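Local coordinates for ribosomal protein S2-related protein (Deinococcus radiodurans, PDB 2JH3) that binds a 4Fe-4S iron-sulfur cluster and may act as a sirohydrochlorin ferrochelatase of the chelatase superfamily, at residues L3-H14 against P40-Q51; R343-L351 against Q420-T428. All coordinates share one frame; numbering follows the deposited sequence.

From the N terminus, the chain runs through strand 5-10, helix 18-35 and strand 43-48, and contact 1 closes this beta-alpha-beta unit by pairing L3-H14 with P40-Q51 in the first chelatase-like domain. Contact 2 comes much later and closes a longer loop, bringing R343-L351 of the stabilising domain against Q420-T428 of the iron-sulfur domain. The two loops follow one another in series, neither nested nor crossed, and their centres lie about 22 Å apart. They still touch: S13, H14, Q50 and Q51, in the loops after strands 5-10 and 43-48, pack on P344, near the start of the segment that carries W348.

Contact 1: residues L3-H14 against P40-Q51; sequences LRSLVLIGHGSH and PYDEVLEGYWQQ
Y41, with CG anti to its carbonyl carbon (chi1 -69°), lays its ring against L6: CB of L6 sits over one face, 4.1 Å from the ring centroid. Along Y41, CB lies near R4 O, CG meets L6 CB at 3.8 Å, CD1 reaches L6 CD2, and CD2 and CE2 meet the aliphatic part of R4. The OH ends in a weak hydrogen bond to R265. D42 pairs with R4 twice: its N donates to R4 O, and OD2 takes R4 N at 2.7 Å through its anti lone pair. The parallel ladder follows, L6, L8 and G10 alternating with L45, G47 and W49 as donors. S5 OG donates to E43 OE2 (2.7 Å). I9 CD1 lies against the backbone of G47, 3.9 Å from G47 CA. The six-membered ring of W49 turns its edge to the H11 ring face, an offset edge-to-face pair with planes 73° apart, and Q51 OE1 takes S13 N (2.9 Å) in its amide plane. This is the parallel pair of a beta-alpha-beta unit in a chelatase-like domain: 43-48 edges the sheet, 66-71 flanks 5-10 on its other side, L6 and L8 touch helix 253-262, and E46 and Y48 touch helix 18-35.

Contact 2: residues R343-L351 against Q420-T428; sequences RPIRTWRTL and QVCASCLRT. With SF4 (iron/sulfur cluster), chain E.
S424 O accepts R349 N at 2.7 Å, nearly straight at the hydrogen (170°), and also meets W348 CA and a weakly bound water. With L426 N donating to T347 O (2.8 Å), this bond bridges the backbones at W348 and C425, joining the stabilising domain to the 4Fe-4S domain beside its cysteine ligands. The type I turn C422-C425 presents both sulfurs to the cluster: C422 SG binds iron FE4, and C425 SG, anti to its backbone N (chi1 -161°), binds iron FE3 at 2.3 Å; C450 and C454 are the other two cysteines of the site. R427 N donates to C425 SG, a long bond that may tune the thiolate. W348 spreads its indole over this turn; S424 CB stands above the six-membered ring, 3.5 Å from its centroid and 11° off the normal. R427 lies extended across T347, whose CG2 touches one guanidinium face; NH2 is salt-bridged to E52. R349 NH1 forms a salt bridge with E296 and a hydrogen bond with L351 O, both of the second subunit; water 2 links NH2 to A423 O. W348 NE1, buried without a hydrogen-bond partner, lies 3.4 Å from sulfide S1, which sits at the indole edge near its plane.

Contact 1: residues L3-H14 against P40-Q51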
loop_
_atom_site.group_PDB
_atom_site.type_symbol
_atom_site.label_atom_id
_atom_site.label_comp_id
_atom_site.label_asym_id
_atom_site.label_seq_id
_atom_site.Cartn_x
_atom_site.Cartn_y
_atom_site.Cartn_z
ATOM N N LEU A 3 -32.309 -25.245 -13.560
ATOM C CA LEU A 3 -31.399 -24.521 -12.644
ATOM C C LEU A 3 -31.255 -23.066 -13.097
ATOM O O LEU A 3 -31.135 -22.797 -14.278
ATOM C CB LEU A 3 -30.049 -25.226 -12.577
ATOM C CG LEU A 3 -30.003 -26.611 -11.901
ATOM C CD1 LEU A 3 -28.849 -27.415 -12.432
ATOM C CD2 LEU A 3 -29.895 -26.527 -10.404
ATOM N N ARG A 4 -31.357 -22.125 -12.166
ATOM C CA ARG A 4 -31.166 -20.736 -12.549
ATOM C C ARG A 4 -30.480 -19.823 -11.538
ATOM O O ARG A 4 -30.586 -20.013 -10.341
ATOM C CB ARG A 4 -32.453 -20.118 -13.074
ATOM C CG ARG A 4 -33.692 -20.211 -12.223
ATOM C CD ARG A 4 -34.824 -19.313 -12.828
ATOM N NE ARG A 4 -35.539 -19.840 -13.994
ATOM C CZ ARG A 4 -36.061 -19.100 -15.011
ATOM N NH1 ARG A 4 -35.915 -17.758 -15.081
ATOM N NH2 ARG A 4 -36.710 -19.718 -16.019
ATOM N N SER A 5 -29.760 -18.837 -12.075
ATOM C CA SER A 5 -28.987 -17.889 -11.251
ATOM C C SER A 5 -29.617 -16.488 -11.309
ATOM O O SER A 5 -30.081 -16.006 -12.353
ATOM C CB SER A 5 -27.496 -17.759 -11.742
ATOM O OG SER A 5 -26.840 -19.018 -11.958
ATOM N N LEU A 6 -29.570 -15.801 -10.184
ATOM C CA LEU A 6 -30.031 -14.396 -10.147
ATOM C C LEU A 6 -28.784 -13.582 -9.851
ATOM O O LEU A 6 -28.028 -13.942 -8.984
ATOM C CB LEU A 6 -31.037 -14.256 -9.023
ATOM C CG LEU A 6 -31.552 -12.842 -8.748
ATOM C CD1 LEU A 6 -32.250 -12.240 -10.006
ATOM C CD2 LEU A 6 -32.501 -12.965 -7.613
ATOM N N VAL A 7 -28.557 -12.541 -10.620
ATOM C CA VAL A 7 -27.463 -11.620 -10.409
ATOM C C VAL A 7 -28.024 -10.245 -10.113
ATOM O O VAL A 7 -28.788 -9.710 -10.898
ATOM C CB VAL A 7 -26.621 -11.510 -11.639
ATOM C CG1 VAL A 7 -25.595 -10.394 -11.507
ATOM C CG2 VAL A 7 -25.957 -12.865 -11.940
ATOM N N LEU A 8 -27.721 -9.730 -8.921
ATOM C CA LEU A 8 -28.022 -8.330 -8.548
ATOM C C LEU A 8 -26.846 -7.372 -8.790
ATOM O O LEU A 8 -25.689 -7.639 -8.352
ATOM C CB LEU A 8 -28.457 -8.289 -7.080
ATOM C CG LEU A 8 -29.608 -9.190 -6.664
ATOM C CD1 LEU A 8 -30.000 -8.861 -5.263
ATOM C CD2 LEU A 8 -30.782 -9.099 -7.590
ATOM N N ILE A 9 -27.120 -6.246 -9.454
ATOM C CA ILE A 9 -26.093 -5.256 -9.837
ATOM C C ILE A 9 -26.274 -3.953 -9.101
ATOM O O ILE A 9 -27.336 -3.297 -9.201
ATOM C CB ILE A 9 -26.133 -4.858 -11.328
ATOM C CG1 ILE A 9 -26.030 -6.079 -12.214
ATOM C CG2 ILE A 9 -25.026 -3.860 -11.641
ATOM C CD1 ILE A 9 -24.812 -6.871 -11.933
ATOM N N GLY A 10 -25.224 -3.525 -8.404
ATOM C CA GLY A 10 -25.226 -2.247 -7.693
ATOM C C GLY A 10 -24.212 -1.302 -8.293
ATOM O O GLY A 10 -23.393 -1.671 -9.151
ATOM N N HIS A 11 -24.228 -0.099 -7.799
ATOM C CA HIS A 11 -23.258 0.920 -8.229
ATOM C C HIS A 11 -21.789 0.607 -7.709
ATOM O O HIS A 11 -20.815 0.507 -8.488
ATOM C CB HIS A 11 -23.750 2.280 -7.716
ATOM C CG HIS A 11 -22.938 3.420 -8.213
ATOM N ND1 HIS A 11 -23.293 4.146 -9.329
ATOM C CD2 HIS A 11 -21.750 3.916 -7.805
ATOM C CE1 HIS A 11 -22.349 5.039 -9.586
ATOM N NE2 HIS A 11 -21.422 4.943 -8.657
ATOM N N GLY A 12 -21.681 0.435 -6.413
ATOM C CA GLY A 12 -20.393 0.277 -5.718
ATOM C C GLY A 12 -19.605 1.582 -5.587
ATOM O O GLY A 12 -20.060 2.651 -6.036
ATOM N N SER A 13 -18.368 1.481 -5.063
ATOM C CA SER A 13 -17.515 2.681 -4.862
ATOM C C SER A 13 -16.082 2.279 -4.668
ATOM O O SER A 13 -15.802 1.151 -4.203
ATOM C CB SER A 13 -17.970 3.386 -3.589
ATOM O OG SER A 13 -17.264 4.585 -3.306
ATOM N N HIS A 14 -15.173 3.186 -5.062
ATOM C CA HIS A 14 -13.790 3.052 -4.709
ATOM C C HIS A 14 -13.564 3.394 -3.262
ATOM O O HIS A 14 -12.614 2.907 -2.679
ATOM C CB HIS A 14 -12.869 3.872 -5.549
ATOM C CG HIS A 14 -12.833 3.511 -6.983
ATOM N ND1 HIS A 14 -13.423 2.375 -7.489
ATOM C CD2 HIS A 14 -12.173 4.084 -8.010
ATOM C CE1 HIS A 14 -13.208 2.327 -8.799
ATOM N NE2 HIS A 14 -12.460 3.367 -9.139
ATOM N N PRO A 40 -37.275 -19.044 -6.345
ATOM C CA PRO A 40 -37.189 -19.566 -7.710
ATOM C C PRO A 40 -35.799 -19.478 -8.394
ATOM O O PRO A 40 -35.725 -19.518 -9.649
ATOM C CB PRO A 40 -38.178 -18.694 -8.486
ATOM C CG PRO A 40 -38.388 -17.511 -7.683
ATOM C CD PRO A 40 -37.903 -17.716 -6.309
ATOM N N TYR A 41 -34.725 -19.411 -7.599
ATOM C CA TYR A 41 -33.344 -19.279 -8.113
ATOM C C TYR A 41 -32.484 -20.158 -7.279
ATOM O O TYR A 41 -32.717 -20.271 -6.076
ATOM C CB TYR A 41 -32.897 -17.806 -8.021
ATOM C CG TYR A 41 -33.669 -16.982 -8.995
ATOM C CD1 TYR A 41 -34.804 -16.255 -8.609
ATOM C CD2 TYR A 41 -33.327 -17.011 -10.328
ATOM C CE1 TYR A 41 -35.547 -15.571 -9.565
ATOM C CE2 TYR A 41 -34.027 -16.300 -11.254
ATOM C CZ TYR A 41 -35.149 -15.643 -10.889
ATOM O OH TYR A 41 -35.786 -14.978 -11.921
ATOM N N ASP A 42 -31.490 -20.781 -7.894
ATOM C CA ASP A 42 -30.584 -21.682 -7.160
ATOM C C ASP A 42 -29.321 -21.035 -6.577
ATOM O O ASP A 42 -28.600 -21.700 -5.822
ATOM C CB ASP A 42 -30.185 -22.830 -8.081
ATOM C CG ASP A 42 -31.435 -23.546 -8.596
ATOM O OD1 ASP A 42 -31.942 -24.342 -7.797
ATOM O OD2 ASP A 42 -31.934 -23.172 -9.694
ATOM N N GLU A 43 -29.084 -19.764 -6.920
ATOM C CA GLU A 43 -28.036 -18.953 -6.370
ATOM C C GLU A 43 -28.368 -17.470 -6.607
ATOM O O GLU A 43 -29.169 -17.139 -7.512
ATOM C CB GLU A 43 -26.669 -19.300 -6.991
ATOM C CG GLU A 43 -26.419 -18.698 -8.362
ATOM C CD GLU A 43 -25.068 -19.016 -8.886
ATOM O OE1 GLU A 43 -24.185 -19.372 -8.074
ATOM O OE2 GLU A 43 -24.882 -18.930 -10.106
ATOM N N VAL A 44 -27.765 -16.616 -5.775
ATOM C CA VAL A 44 -27.887 -15.152 -5.871
ATOM C C VAL A 44 -26.478 -14.575 -5.782
ATOM O O VAL A 44 -25.711 -14.837 -4.826
ATOM C CB VAL A 44 -28.804 -14.568 -4.784
ATOM C CG1 VAL A 44 -28.984 -13.094 -4.953
ATOM C CG2 VAL A 44 -30.164 -15.278 -4.777
ATOM N N LEU A 45 -26.100 -13.885 -6.832
ATOM C CA LEU A 45 -24.784 -13.304 -6.933
ATOM C C LEU A 45 -24.881 -11.769 -7.008
ATOM O O LEU A 45 -25.986 -11.191 -7.254
ATOM C CB LEU A 45 -24.075 -13.886 -8.158
ATOM C CG LEU A 45 -23.818 -15.422 -8.080
ATOM C CD1 LEU A 45 -23.044 -15.849 -9.292
ATOM C CD2 LEU A 45 -23.056 -15.927 -6.854
ATOM N N GLU A 46 -23.723 -11.128 -6.835
ATOM C CA GLU A 46 -23.618 -9.672 -6.851
ATOM C C GLU A 46 -22.649 -9.214 -7.897
ATOM O O GLU A 46 -21.628 -9.871 -8.175
ATOM C CB GLU A 46 -23.119 -9.164 -5.516
ATOM C CG GLU A 46 -24.052 -9.463 -4.419
ATOM C CD GLU A 46 -23.356 -9.469 -3.046
ATOM O OE1 GLU A 46 -22.472 -8.620 -2.848
ATOM O OE2 GLU A 46 -23.741 -10.249 -2.169
ATOM N N GLY A 47 -22.941 -8.073 -8.497
ATOM C CA GLY A 47 -21.950 -7.378 -9.284
ATOM C C GLY A 47 -22.057 -5.864 -9.130
ATOM O O GLY A 47 -23.122 -5.332 -8.757
ATOM N N TYR A 48 -20.959 -5.167 -9.418
ATOM C CA TYR A 48 -20.931 -3.710 -9.202
ATOM C C TYR A 48 -20.263 -3.006 -10.356
ATOM O O TYR A 48 -19.397 -3.550 -11.012
ATOM C CB TYR A 48 -20.236 -3.340 -7.876
ATOM C CG TYR A 48 -20.906 -3.916 -6.698
ATOM C CD1 TYR A 48 -20.516 -5.126 -6.221
ATOM C CD2 TYR A 48 -21.985 -3.263 -6.071
ATOM C CE1 TYR A 48 -21.181 -5.737 -5.150
ATOM C CE2 TYR A 48 -22.677 -3.867 -5.032
ATOM C CZ TYR A 48 -22.247 -5.105 -4.557
ATOM O OH TYR A 48 -22.898 -5.693 -3.477
ATOM N N TRP A 49 -20.642 -1.766 -10.574
ATOM C CA TRP A 49 -19.988 -0.955 -11.550
ATOM C C TRP A 49 -18.569 -0.559 -11.059
ATOM O O TRP A 49 -17.609 -0.694 -11.805
ATOM C CB TRP A 49 -20.859 0.297 -11.844
ATOM C CG TRP A 49 -20.349 1.196 -12.918
ATOM C CD1 TRP A 49 -19.327 0.981 -13.774
ATOM C CD2 TRP A 49 -20.782 2.535 -13.148
ATOM N NE1 TRP A 49 -19.108 2.096 -14.563
ATOM C CE2 TRP A 49 -20.011 3.054 -14.202
ATOM C CE3 TRP A 49 -21.766 3.318 -12.580
ATOM C CZ2 TRP A 49 -20.205 4.345 -14.710
ATOM C CZ3 TRP A 49 -21.963 4.583 -13.087
ATOM C CH2 TRP A 49 -21.184 5.083 -14.132
ATOM N N GLN A 50 -18.460 -0.087 -9.818
ATOM C CA GLN A 50 -17.264 0.576 -9.321
ATOM C C GLN A 50 -16.452 -0.249 -8.308
ATOM O O GLN A 50 -15.540 0.289 -7.646
ATOM C CB GLN A 50 -17.661 1.918 -8.706
ATOM C CG GLN A 50 -18.178 2.832 -9.718
ATOM C CD GLN A 50 -17.121 3.215 -10.692
ATOM O OE1 GLN A 50 -16.031 3.632 -10.291
ATOM N NE2 GLN A 50 -17.394 3.051 -11.982
ATOM N N GLN A 51 -16.760 -1.538 -8.156
ATOM C CA GLN A 51 -15.972 -2.423 -7.298
ATOM C C GLN A 51 -16.145 -3.861 -7.664
ATOM O O GLN A 51 -16.987 -4.180 -8.505
ATOM C CB GLN A 51 -16.289 -2.208 -5.800
ATOM C CG GLN A 51 -17.712 -2.622 -5.382
ATOM C CD GLN A 51 -18.010 -2.214 -3.967
ATOM O OE1 GLN A 51 -18.105 -1.052 -3.627
ATOM N NE2 GLN A 51 -18.173 -3.195 -3.119
HETATM O O HOH W 1 -16.161 5.232 -7.304
#

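Contact 2: residues R343-L351 against Q420-T428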
loop_
_atom_site.group_PDB
_atom_site.type_symbol
_atom_site.label_atom_id
_atom_site.label_comp_id
_atom_site.label_asym_id
_atom_site.label_seq_id
_atom_site.Cartn_x
_atom_site.Cartn_y
_atom_site.Cartn_z
ATOM N N ARG A 343 -11.796 -1.559 0.276
ATOM C CA ARG A 343 -11.039 -2.328 -0.701
ATOM C C ARG A 343 -11.853 -2.698 -1.949
ATOM O O ARG A 343 -12.404 -3.820 -2.015
ATOM C CB ARG A 343 -10.625 -3.615 0.001
ATOM C CG ARG A 343 -9.702 -3.398 1.231
ATOM C CD ARG A 343 -9.241 -4.694 1.930
ATOM N NE ARG A 343 -8.407 -5.498 1.027
ATOM C CZ ARG A 343 -8.712 -6.664 0.468
ATOM N NH1 ARG A 343 -9.849 -7.256 0.720
ATOM N NH2 ARG A 343 -7.834 -7.216 -0.414
ATOM N N PRO A 344 -11.933 -1.786 -2.946
ATOM C CA PRO A 344 -12.742 -2.055 -4.144
ATOM C C PRO A 344 -12.183 -3.146 -5.029
ATOM O O PRO A 344 -12.926 -3.865 -5.698
ATOM C CB PRO A 344 -12.769 -0.714 -4.829
ATOM C CG PRO A 344 -11.570 -0.043 -4.426
ATOM C CD PRO A 344 -11.281 -0.466 -3.045
ATOM N N ILE A 345 -10.853 -3.327 -4.980
ATOM C CA ILE A 345 -10.179 -4.368 -5.671
ATOM C C ILE A 345 -9.619 -5.353 -4.648
ATOM O O ILE A 345 -8.671 -5.040 -3.935
ATOM C CB ILE A 345 -9.004 -3.810 -6.575
ATOM C CG1 ILE A 345 -9.467 -2.720 -7.543
ATOM C CG2 ILE A 345 -8.388 -4.959 -7.321
ATOM C CD1 ILE A 345 -10.595 -3.071 -8.497
ATOM N N ARG A 346 -10.224 -6.553 -4.578
ATOM C CA ARG A 346 -10.020 -7.444 -3.433
ATOM C C ARG A 346 -8.730 -8.224 -3.537
ATOM O O ARG A 346 -8.317 -8.852 -2.595
ATOM C CB ARG A 346 -11.265 -8.351 -3.277
ATOM C CG ARG A 346 -12.402 -7.655 -2.484
ATOM C CD ARG A 346 -13.726 -8.387 -2.427
ATOM N NE ARG A 346 -14.512 -7.950 -1.276
ATOM C CZ ARG A 346 -14.350 -8.340 -0.026
ATOM N NH1 ARG A 346 -15.127 -7.817 0.908
ATOM N NH2 ARG A 346 -13.547 -9.359 0.299
ATOM N N THR A 347 -8.113 -8.262 -4.714
ATOM C CA THR A 347 -6.768 -8.834 -4.886
ATOM C C THR A 347 -5.580 -7.896 -4.491
ATOM O O THR A 347 -4.448 -8.264 -4.667
ATOM C CB THR A 347 -6.535 -9.275 -6.293
ATOM O OG1 THR A 347 -6.903 -8.262 -7.245
ATOM C CG2 THR A 347 -7.359 -10.513 -6.561
ATOM N N TRP A 348 -5.883 -6.709 -3.995
ATOM C CA TRP A 348 -4.856 -5.851 -3.453
ATOM C C TRP A 348 -4.268 -6.494 -2.221
ATOM O O TRP A 348 -4.967 -7.192 -1.478
ATOM C CB TRP A 348 -5.364 -4.406 -3.208
ATOM C CG TRP A 348 -5.275 -3.621 -4.442
ATOM C CD1 TRP A 348 -5.417 -4.100 -5.725
ATOM C CD2 TRP A 348 -5.096 -2.225 -4.561
ATOM N NE1 TRP A 348 -5.266 -3.090 -6.615
ATOM C CE2 TRP A 348 -5.032 -1.933 -5.928
ATOM C CE3 TRP A 348 -4.834 -1.202 -3.636
ATOM C CZ2 TRP A 348 -4.849 -0.620 -6.409
ATOM C CZ3 TRP A 348 -4.611 0.071 -4.095
ATOM C CH2 TRP A 348 -4.599 0.361 -5.468
ATOM N N ARG A 349 -2.950 -6.354 -2.069
ATOM C CA ARG A 349 -2.196 -6.898 -0.933
ATOM C C ARG A 349 -2.448 -6.108 0.354
ATOM O O ARG A 349 -1.514 -5.598 1.063
ATOM C CB ARG A 349 -0.724 -6.956 -1.303
ATOM C CG ARG A 349 0.106 -8.076 -0.572
ATOM C CD ARG A 349 1.607 -7.735 -0.483
ATOM N NE ARG A 349 2.139 -7.628 -1.860
ATOM C CZ ARG A 349 3.429 -7.538 -2.175
ATOM N NH1 ARG A 349 4.321 -7.512 -1.222
ATOM N NH2 ARG A 349 3.805 -7.423 -3.425
ATOM N N THR A 350 -3.730 -6.027 0.736
ATOM C CA THR A 350 -4.192 -5.184 1.836
ATOM C C THR A 350 -5.247 -5.882 2.666
ATOM O O THR A 350 -5.920 -5.229 3.427
ATOM C CB THR A 350 -4.778 -3.902 1.297
ATOM O OG1 THR A 350 -5.872 -4.253 0.467
ATOM C CG2 THR A 350 -3.730 -3.114 0.483
ATOM N N LEU A 351 -5.307 -7.230 2.625
ATOM C CA LEU A 351 -6.297 -7.994 3.359
ATOM C C LEU A 351 -5.936 -7.771 4.804
ATOM O O LEU A 351 -4.797 -7.816 5.149
ATOM C CB LEU A 351 -6.214 -9.475 3.025
ATOM C CG LEU A 351 -7.331 -10.418 3.401
ATOM C CD1 LEU A 351 -8.477 -10.043 2.619
ATOM C CD2 LEU A 351 -6.903 -11.839 3.119
ATOM N N GLN A 420 2.733 1.839 -11.087
ATOM C CA GLN A 420 2.488 2.438 -9.763
ATOM C C GLN A 420 1.248 1.878 -9.083
ATOM O O GLN A 420 1.288 1.563 -7.889
ATOM C CB GLN A 420 2.386 3.944 -9.858
ATOM C CG GLN A 420 3.708 4.677 -10.210
ATOM C CD GLN A 420 4.970 4.293 -9.347
ATOM O OE1 GLN A 420 4.962 4.410 -8.119
ATOM N NE2 GLN A 420 6.058 3.796 -10.047
ATOM N N VAL A 421 0.145 1.764 -9.814
ATOM C CA VAL A 421 -1.120 1.258 -9.241
ATOM C C VAL A 421 -1.112 -0.257 -9.004
ATOM O O VAL A 421 -1.370 -0.731 -7.909
ATOM C CB VAL A 421 -2.229 1.542 -10.206
ATOM C CG1 VAL A 421 -3.551 0.809 -9.817
ATOM C CG2 VAL A 421 -2.482 3.045 -10.174
ATOM N N CYS A 422 -0.717 -0.982 -10.020
ATOM C CA CYS A 422 -0.769 -2.427 -9.987
ATOM C C CYS A 422 0.224 -3.075 -9.002
ATOM O O CYS A 422 0.078 -4.251 -8.626
ATOM C CB CYS A 422 -0.556 -2.993 -11.370
ATOM S SG CYS A 422 -1.792 -2.509 -12.581
ATOM N N ALA A 423 1.228 -2.291 -8.571
ATOM C CA ALA A 423 2.144 -2.747 -7.520
ATOM C C ALA A 423 1.478 -3.125 -6.244
ATOM O O ALA A 423 2.035 -3.899 -5.431
ATOM C CB ALA A 423 3.197 -1.718 -7.289
ATOM N N SER A 424 0.294 -2.567 -6.004
ATOM C CA SER A 424 -0.491 -2.941 -4.841
ATOM C C SER A 424 -1.260 -4.238 -4.974
ATOM O O SER A 424 -1.801 -4.760 -3.977
ATOM C CB SER A 424 -1.458 -1.797 -4.506
ATOM O OG SER A 424 -0.746 -0.707 -3.924
ATOM N N CYS A 425 -1.331 -4.750 -6.195
ATOM C CA CYS A 425 -2.208 -5.832 -6.555
ATOM C C CYS A 425 -1.485 -7.175 -6.579
ATOM O O CYS A 425 -0.323 -7.243 -7.002
ATOM C CB CYS A 425 -2.766 -5.560 -7.963
ATOM S SG CYS A 425 -4.259 -6.513 -8.353
ATOM N N LEU A 426 -2.147 -8.248 -6.192
ATOM C CA LEU A 426 -1.613 -9.627 -6.421
ATOM C C LEU A 426 -1.513 -10.096 -7.882
ATOM O O LEU A 426 -0.757 -11.026 -8.259
ATOM C CB LEU A 426 -2.495 -10.606 -5.679
ATOM C CG LEU A 426 -2.236 -11.064 -4.203
ATOM C CD1 LEU A 426 -1.204 -10.375 -3.481
ATOM C CD2 LEU A 426 -3.519 -11.353 -3.353
ATOM N N ARG A 427 -2.366 -9.534 -8.706
ATOM C CA ARG A 427 -2.538 -10.019 -10.064
ATOM C C ARG A 427 -1.411 -9.578 -10.980
ATOM O O ARG A 427 -0.637 -8.640 -10.652
ATOM C CB ARG A 427 -3.885 -9.530 -10.609
ATOM C CG ARG A 427 -5.056 -10.174 -9.961
ATOM C CD ARG A 427 -6.322 -9.696 -10.647
ATOM N NE ARG A 427 -7.547 -10.518 -10.449
ATOM C CZ ARG A 427 -8.679 -10.165 -9.861
ATOM N NH1 ARG A 427 -9.727 -10.967 -9.930
ATOM N NH2 ARG A 427 -8.832 -8.961 -9.327
ATOM N N THR A 428 -1.303 -10.303 -12.100
ATOM C CA THR A 428 -0.332 -10.083 -13.192
ATOM C C THR A 428 -1.123 -9.657 -14.453
ATOM O O THR A 428 -1.982 -10.390 -14.925
ATOM C CB THR A 428 0.448 -11.412 -13.518
ATOM O OG1 THR A 428 1.263 -11.792 -12.387
ATOM C CG2 THR A 428 1.417 -11.217 -14.690
HETATM FE FE1 SF4 E . -5.466 -5.659 -12.860
HETATM FE FE2 SF4 E . -6.406 -3.546 -11.438
HETATM FE FE3 SF4 E . -4.879 -5.439 -10.255
HETATM FE FE4 SF4 E . -3.750 -3.700 -12.035
HETATM S S1 SF4 E . -4.683 -3.135 -9.981
HETATM S S2 SF4 E . -3.398 -5.977 -11.984
HETATM S S3 SF4 E . -5.472 -3.462 -13.573
HETATM S S4 SF4 E . -7.011 -5.759 -11.056
HETATM O O HOH W 2 1.406 -6.528 -4.643
HETATM O O HOH W 3 -0.669 -3.353 -1.172
#